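Local coordinates for pentatricopeptide repeat-containing protein 10, chloroplastic (PDB 4M59), which binds specific single-stranded RNA sites in the chloroplast atpH and psaJ intergenic regions, stabilising the transcripts as a barrier to exonucleases, at residues A[577-582]-A[610-615]; A[84-89]-A[112-117]. The protein carries 4 engineered substitutions. All blocks are in the same frame, centred on the assembly; numbering follows the deposited sequence.

Interaction 1: residues A[577-582]-A[610-615]; sequences SESWEA and CKQGLV. With nucleotides of chain C.
Gln-612 reaches across to Ser-577 and Ser-579 at the junction of two successive pentatricopeptide repeats, the predicted repeats PPR 15 and PPR 16, in the helical-hairpin superhelix. Residues 577-582 span the turn after helix 563-575 and the first turn of helix 580-590. Residues 610-615 hold the matching turn between helices 599-612 and 615-627. Ser-577, with positive phi, is the C-prime residue of a Schellman motif that ends helix 563-575.

The polar contact is centred on the Gln-612 amide. CG of Gln-612 sits between the backbone N and the carbonyl carbon (chi1 58°), and the chain is extended beyond it. Gln-612 CD lies 3.1 Å from Ser-579 OG. It is 3.5 Å from Ser-577 O. The amide is probably turned over in the model. If it is turned back, its nitrogen may bond Ser-577 O. Ser-579 OG bonds to Gly-608 O, which holds the hydroxyl against helix 599-612.

The RNA reaches the backbone of the second segment. Cys-610 O is 2.9 Å from O3' of C18 of chain C.

The apolar contact pairs Trp-580 with Leu-614, the N-cap residue of helix 615-627. The two side chains cross at about a right angle. The indole also meets the Phe-609 ring and touches Glu-617 and Arg-620. Leu-614 CD2 lies 4.0 Å from Trp-580 CZ2, at the ring edge and near its plane.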
loop_
_atom_site.group_PDB
_atom_site.type_symbol
_atom_site.label_atom_id
_atom_site.label_comp_id
_atom_site.label_asym_id
_atom_site.label_seq_id
_atom_site.Cartn_x
_atom_site.Cartn_y
_atom_site.Cartn_z
ATOM N N SER A 577 -32.798 15.877 18.671
ATOM C CA SER A 577 -33.989 16.637 18.329
ATOM C C SER A 577 -33.676 18.064 17.924
ATOM O O SER A 577 -34.472 18.971 18.111
ATOM C CB SER A 577 -34.999 16.598 19.470
ATOM O OG SER A 577 -35.165 15.279 19.950
ATOM N N GLU A 578 -32.493 18.257 17.364
ATOM C CA GLU A 578 -32.157 19.520 16.768
ATOM C C GLU A 578 -31.937 19.241 15.317
ATOM O O GLU A 578 -30.820 19.146 14.855
ATOM C CB GLU A 578 -30.896 20.079 17.382
ATOM C CG GLU A 578 -31.008 20.311 18.858
ATOM C CD GLU A 578 -31.674 21.611 19.183
ATOM O OE1 GLU A 578 -32.156 22.277 18.254
ATOM O OE2 GLU A 578 -31.715 21.969 20.371
ATOM N N SER A 579 -33.025 19.089 14.588
ATOM C CA SER A 579 -32.936 18.655 13.223
ATOM C C SER A 579 -32.729 19.828 12.301
ATOM O O SER A 579 -32.501 19.659 11.116
ATOM C CB SER A 579 -34.208 17.921 12.849
ATOM O OG SER A 579 -34.653 17.126 13.927
ATOM N N TRP A 580 -32.819 21.025 12.842
ATOM C CA TRP A 580 -32.591 22.198 12.036
ATOM C C TRP A 580 -31.112 22.365 11.812
ATOM O O TRP A 580 -30.669 22.741 10.733
ATOM C CB TRP A 580 -33.157 23.409 12.726
ATOM C CG TRP A 580 -34.623 23.382 12.752
ATOM C CD1 TRP A 580 -35.418 22.900 13.740
ATOM C CD2 TRP A 580 -35.494 23.846 11.725
ATOM N NE1 TRP A 580 -36.736 23.042 13.399
ATOM C CE2 TRP A 580 -36.808 23.625 12.162
ATOM C CE3 TRP A 580 -35.292 24.442 10.478
ATOM C CZ2 TRP A 580 -37.911 23.976 11.397
ATOM C CZ3 TRP A 580 -36.386 24.786 9.724
ATOM C CH2 TRP A 580 -37.680 24.550 10.183
ATOM N N GLU A 581 -30.349 22.072 12.850
ATOM C CA GLU A 581 -28.910 22.123 12.772
ATOM C C GLU A 581 -28.448 21.026 11.840
ATOM O O GLU A 581 -27.359 21.086 11.284
ATOM C CB GLU A 581 -28.300 21.929 14.149
ATOM C CG GLU A 581 -26.824 22.193 14.211
ATOM C CD GLU A 581 -26.516 23.653 14.335
ATOM O OE1 GLU A 581 -27.430 24.418 14.677
ATOM O OE2 GLU A 581 -25.356 24.042 14.097
ATOM N N ALA A 582 -29.287 20.019 11.656
ATOM C CA ALA A 582 -28.924 18.912 10.806
ATOM C C ALA A 582 -28.944 19.332 9.354
ATOM O O ALA A 582 -28.187 18.813 8.546
ATOM C CB ALA A 582 -29.850 17.760 11.032
ATOM N N CYS A 610 -39.306 14.522 10.809
ATOM C CA CYS A 610 -40.340 13.534 11.057
ATOM C C CYS A 610 -40.285 12.898 12.446
ATOM O O CYS A 610 -41.296 12.428 12.957
ATOM C CB CYS A 610 -40.282 12.452 9.989
ATOM S SG CYS A 610 -40.722 13.030 8.375
ATOM N N LYS A 611 -39.115 12.882 13.061
ATOM C CA LYS A 611 -39.004 12.340 14.402
ATOM C C LYS A 611 -39.539 13.314 15.436
ATOM O O LYS A 611 -40.061 12.906 16.462
ATOM C CB LYS A 611 -37.562 11.975 14.731
ATOM N N GLN A 612 -39.415 14.605 15.167
ATOM C CA GLN A 612 -39.928 15.607 16.089
ATOM C C GLN A 612 -41.093 16.366 15.486
ATOM O O GLN A 612 -41.662 17.260 16.108
ATOM C CB GLN A 612 -38.824 16.568 16.502
ATOM C CG GLN A 612 -38.162 17.293 15.363
ATOM C CD GLN A 612 -36.965 18.076 15.822
ATOM O OE1 GLN A 612 -36.447 17.834 16.899
ATOM N NE2 GLN A 612 -36.524 19.025 15.014
ATOM N N GLY A 613 -41.449 15.997 14.265
ATOM C CA GLY A 613 -42.585 16.592 13.607
ATOM C C GLY A 613 -42.163 17.529 12.506
ATOM O O GLY A 613 -41.083 17.391 11.946
ATOM N N LEU A 614 -43.012 18.502 12.206
ATOM C CA LEU A 614 -42.761 19.423 11.126
ATOM C C LEU A 614 -42.494 18.627 9.872
ATOM O O LEU A 614 -41.402 18.656 9.326
ATOM C CB LEU A 614 -41.565 20.307 11.445
ATOM C CG LEU A 614 -41.561 20.922 12.836
ATOM C CD1 LEU A 614 -40.537 20.235 13.705
ATOM C CD2 LEU A 614 -41.284 22.404 12.749
ATOM N N VAL A 615 -43.499 17.891 9.428
ATOM C CA VAL A 615 -43.336 17.079 8.257
ATOM C C VAL A 615 -43.507 17.928 7.020
ATOM O O VAL A 615 -43.123 17.531 5.934
ATOM C CB VAL A 615 -44.322 15.936 8.239
ATOM C CG1 VAL A 615 -43.733 14.781 7.482
ATOM C CG2 VAL A 615 -44.613 15.508 9.644
ATOM P P C C 18 -38.690 4.335 11.157
ATOM O OP1 C C 18 -38.136 4.165 12.523
ATOM O OP2 C C 18 -40.054 3.845 10.850
ATOM O "O5'" C C 18 -38.619 5.879 10.771
ATOM C "C5'" C C 18 -38.802 6.896 11.771
ATOM C "C4'" C C 18 -40.201 7.459 11.691
ATOM O "O4'" C C 18 -41.155 6.416 12.028
ATOM C "C3'" C C 18 -40.499 8.605 12.647
ATOM O "O3'" C C 18 -40.187 9.854 12.043
ATOM C "C2'" C C 18 -42.000 8.466 12.868
ATOM O "O2'" C C 18 -42.773 9.053 11.843
ATOM C "C1'" C C 18 -42.171 6.947 12.861
ATOM N N1 C C 18 -42.043 6.337 14.194
ATOM C C2 C C 18 -43.191 6.185 14.974
ATOM O O2 C C 18 -44.279 6.564 14.519
ATOM N N3 C C 18 -43.086 5.626 16.203
ATOM C C4 C C 18 -41.895 5.230 16.655
ATOM N N4 C C 18 -41.837 4.685 17.872
ATOM C C5 C C 18 -40.707 5.377 15.880
ATOM C C6 C C 18 -40.827 5.932 14.666
#

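Interaction 2: residues A[84-89]-A[112-117]; sequences GQHDAV and VLHALS. With nucleotides of chain D.
His-86, Val-89 and Ala-115 carry most of this buried contact between successive pentatricopeptide repeats, the predicted repeats PPR 1 and PPR 2. It packs the start of helix 86-95 against the end of helix 106-117.

Ala-115 has only a methyl to offer, and the helices come close beside it. The CA atoms of His-86 and Ala-115 are 4.9 Å apart. Ala-115 CB lies 3.8 Å from His-86 O and also touches His-86 CB. Val-89 CB meets the same methyl at 4.2 Å. Val-89 CG1 packs on Val-112 CG2 at 3.6 Å. Leu-80 of helix 70-82 touches Val-89 as well.

The His-86 ring turns toward His-114, with the two ring planes at 88°. His-114 has CG anti to the backbone N (chi1 172°), and one face of its ring carries the sugar of U2 of chain D. An alanine in place of His-114 would probably leave the U2 sugar without its aromatic platform and the His-86 ring freer to turn.

Asp-87 hydrogen-bonds Ser-402 and Thr-404 of the second subunit. The two imidazoles touch at CE1 of His-86 and CE1 of His-114, 3.7 Å apart, while C5' of U2 of chain D sits 3.4 Å above the centre of the His-114 ring.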
loop_
_atom_site.group_PDB
_atom_site.type_symbol
_atom_site.label_atom_id
_atom_site.label_comp_id
_atom_site.label_asym_id
_atom_site.label_seq_id
_atom_site.Cartn_x
_atom_site.Cartn_y
_atom_site.Cartn_z
ATOM N N GLY A 84 27.058 10.229 4.979
ATOM C CA GLY A 84 25.770 10.702 4.519
ATOM C C GLY A 84 25.031 11.587 5.485
ATOM O O GLY A 84 23.811 11.639 5.481
ATOM N N GLN A 85 25.770 12.317 6.300
ATOM C CA GLN A 85 25.153 13.086 7.354
ATOM C C GLN A 85 25.036 14.548 7.049
ATOM O O GLN A 85 25.681 15.371 7.660
ATOM C CB GLN A 85 25.910 12.881 8.644
ATOM C CG GLN A 85 25.730 11.517 9.191
ATOM C CD GLN A 85 24.300 11.249 9.494
ATOM O OE1 GLN A 85 23.574 12.142 9.905
ATOM N NE2 GLN A 85 23.871 10.025 9.281
ATOM N N HIS A 86 24.163 14.863 6.120
ATOM C CA HIS A 86 24.060 16.202 5.604
ATOM C C HIS A 86 23.551 17.229 6.598
ATOM O O HIS A 86 23.946 18.372 6.547
ATOM C CB HIS A 86 23.184 16.190 4.357
ATOM C CG HIS A 86 23.511 15.088 3.407
ATOM N ND1 HIS A 86 24.667 15.064 2.669
ATOM C CD2 HIS A 86 22.828 13.972 3.076
ATOM C CE1 HIS A 86 24.686 13.977 1.920
ATOM N NE2 HIS A 86 23.581 13.296 2.149
ATOM N N ASP A 87 22.662 16.838 7.496
ATOM C CA ASP A 87 22.089 17.805 8.416
ATOM C C ASP A 87 23.144 18.277 9.365
ATOM O O ASP A 87 23.120 19.400 9.833
ATOM C CB ASP A 87 20.939 17.194 9.208
ATOM C CG ASP A 87 20.416 18.121 10.281
ATOM O OD1 ASP A 87 19.707 19.081 9.946
ATOM O OD2 ASP A 87 20.706 17.885 11.460
ATOM N N ALA A 88 24.083 17.400 9.642
ATOM C CA ALA A 88 25.081 17.663 10.639
ATOM C C ALA A 88 26.078 18.663 10.117
ATOM O O ALA A 88 26.665 19.417 10.870
ATOM C CB ALA A 88 25.760 16.391 11.000
ATOM N N VAL A 89 26.260 18.669 8.810
ATOM C CA VAL A 89 27.174 19.590 8.171
ATOM C C VAL A 89 26.544 20.963 8.026
ATOM O O VAL A 89 27.223 21.971 8.091
ATOM C CB VAL A 89 27.604 19.077 6.799
ATOM C CG1 VAL A 89 28.686 19.935 6.240
ATOM C CG2 VAL A 89 28.082 17.658 6.900
ATOM N N VAL A 112 29.679 20.897 1.747
ATOM C CA VAL A 112 28.687 21.659 2.474
ATOM C C VAL A 112 27.633 22.160 1.531
ATOM O O VAL A 112 26.458 22.177 1.841
ATOM C CB VAL A 112 29.356 22.839 3.159
ATOM C CG1 VAL A 112 28.344 23.720 3.821
ATOM C CG2 VAL A 112 30.343 22.343 4.158
ATOM N N LEU A 113 28.071 22.581 0.361
ATOM C CA LEU A 113 27.179 23.067 -0.662
ATOM C C LEU A 113 26.179 22.011 -1.023
ATOM O O LEU A 113 25.008 22.289 -1.190
ATOM C CB LEU A 113 27.980 23.424 -1.899
ATOM C CG LEU A 113 28.538 24.830 -1.932
ATOM C CD1 LEU A 113 29.362 24.998 -3.150
ATOM C CD2 LEU A 113 27.404 25.783 -1.959
ATOM N N HIS A 114 26.655 20.792 -1.143
ATOM C CA HIS A 114 25.786 19.707 -1.483
ATOM C C HIS A 114 24.851 19.446 -0.340
ATOM O O HIS A 114 23.721 19.056 -0.536
ATOM C CB HIS A 114 26.591 18.464 -1.767
ATOM C CG HIS A 114 25.757 17.248 -1.955
ATOM N ND1 HIS A 114 25.928 16.108 -1.209
ATOM C CD2 HIS A 114 24.733 16.999 -2.803
ATOM C CE1 HIS A 114 25.049 15.204 -1.588
ATOM N NE2 HIS A 114 24.313 15.717 -2.554
ATOM N N ALA A 115 25.341 19.675 0.868
ATOM C CA ALA A 115 24.533 19.477 2.051
ATOM C C ALA A 115 23.451 20.524 2.141
ATOM O O ALA A 115 22.360 20.258 2.609
ATOM C CB ALA A 115 25.398 19.523 3.275
ATOM N N LEU A 116 23.759 21.724 1.682
ATOM C CA LEU A 116 22.787 22.793 1.663
ATOM C C LEU A 116 21.795 22.578 0.556
ATOM O O LEU A 116 20.682 23.075 0.604
ATOM C CB LEU A 116 23.479 24.121 1.448
ATOM C CG LEU A 116 24.312 24.638 2.600
ATOM C CD1 LEU A 116 24.939 25.923 2.184
ATOM C CD2 LEU A 116 23.393 24.860 3.737
ATOM N N SER A 117 22.210 21.845 -0.455
ATOM C CA SER A 117 21.378 21.608 -1.603
ATOM C C SER A 117 20.363 20.548 -1.272
ATOM O O SER A 117 19.267 20.542 -1.799
ATOM C CB SER A 117 22.241 21.165 -2.779
ATOM O OG SER A 117 21.509 21.146 -3.981
ATOM P P U D 2 28.334 12.529 -3.386
ATOM O OP1 U D 2 27.007 12.158 -2.826
ATOM O OP2 U D 2 29.195 11.481 -3.982
ATOM O "O5'" U D 2 28.090 13.660 -4.482
ATOM C "C5'" U D 2 27.434 14.876 -4.150
ATOM C "C4'" U D 2 27.121 15.679 -5.386
ATOM O "O4'" U D 2 28.346 15.997 -6.090
ATOM C "C3'" U D 2 26.268 14.969 -6.428
ATOM O "O3'" U D 2 24.885 15.018 -6.115
ATOM C "C2'" U D 2 26.645 15.681 -7.724
ATOM O "O2'" U D 2 25.939 16.907 -7.852
ATOM C "C1'" U D 2 28.124 15.994 -7.486
ATOM N N1 U D 2 29.032 14.999 -8.105
ATOM C C2 U D 2 29.576 15.286 -9.345
ATOM O O2 U D 2 29.339 16.314 -9.954
ATOM N N3 U D 2 30.414 14.325 -9.860
ATOM C C4 U D 2 30.757 13.130 -9.269
ATOM O O4 U D 2 31.521 12.359 -9.848
ATOM C C5 U D 2 30.159 12.903 -7.993
ATOM C C6 U D 2 29.342 13.820 -7.464
#

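From the N terminus, interaction 2 comes first. It closes a loop of 22 residues that holds the rest of helix 86-95 and the start of helix 106-117, and ties the predicted repeats PPR 1 and PPR 2. The chain then runs through many further repeats before interaction 1 opens. That contact closes a loop of 27 residues, mostly helix, and ties the predicted repeats PPR 15 and PPR 16. The two loops are in series and neither nest nor cross. The centres of interactions 1 and 2 are about 62 Å apart, and the two do not touch. Both join neighbouring repeats beside bound RNA, but at different RNA chains: chain D at 84-89/112-117, chain C at 577-582/610-615.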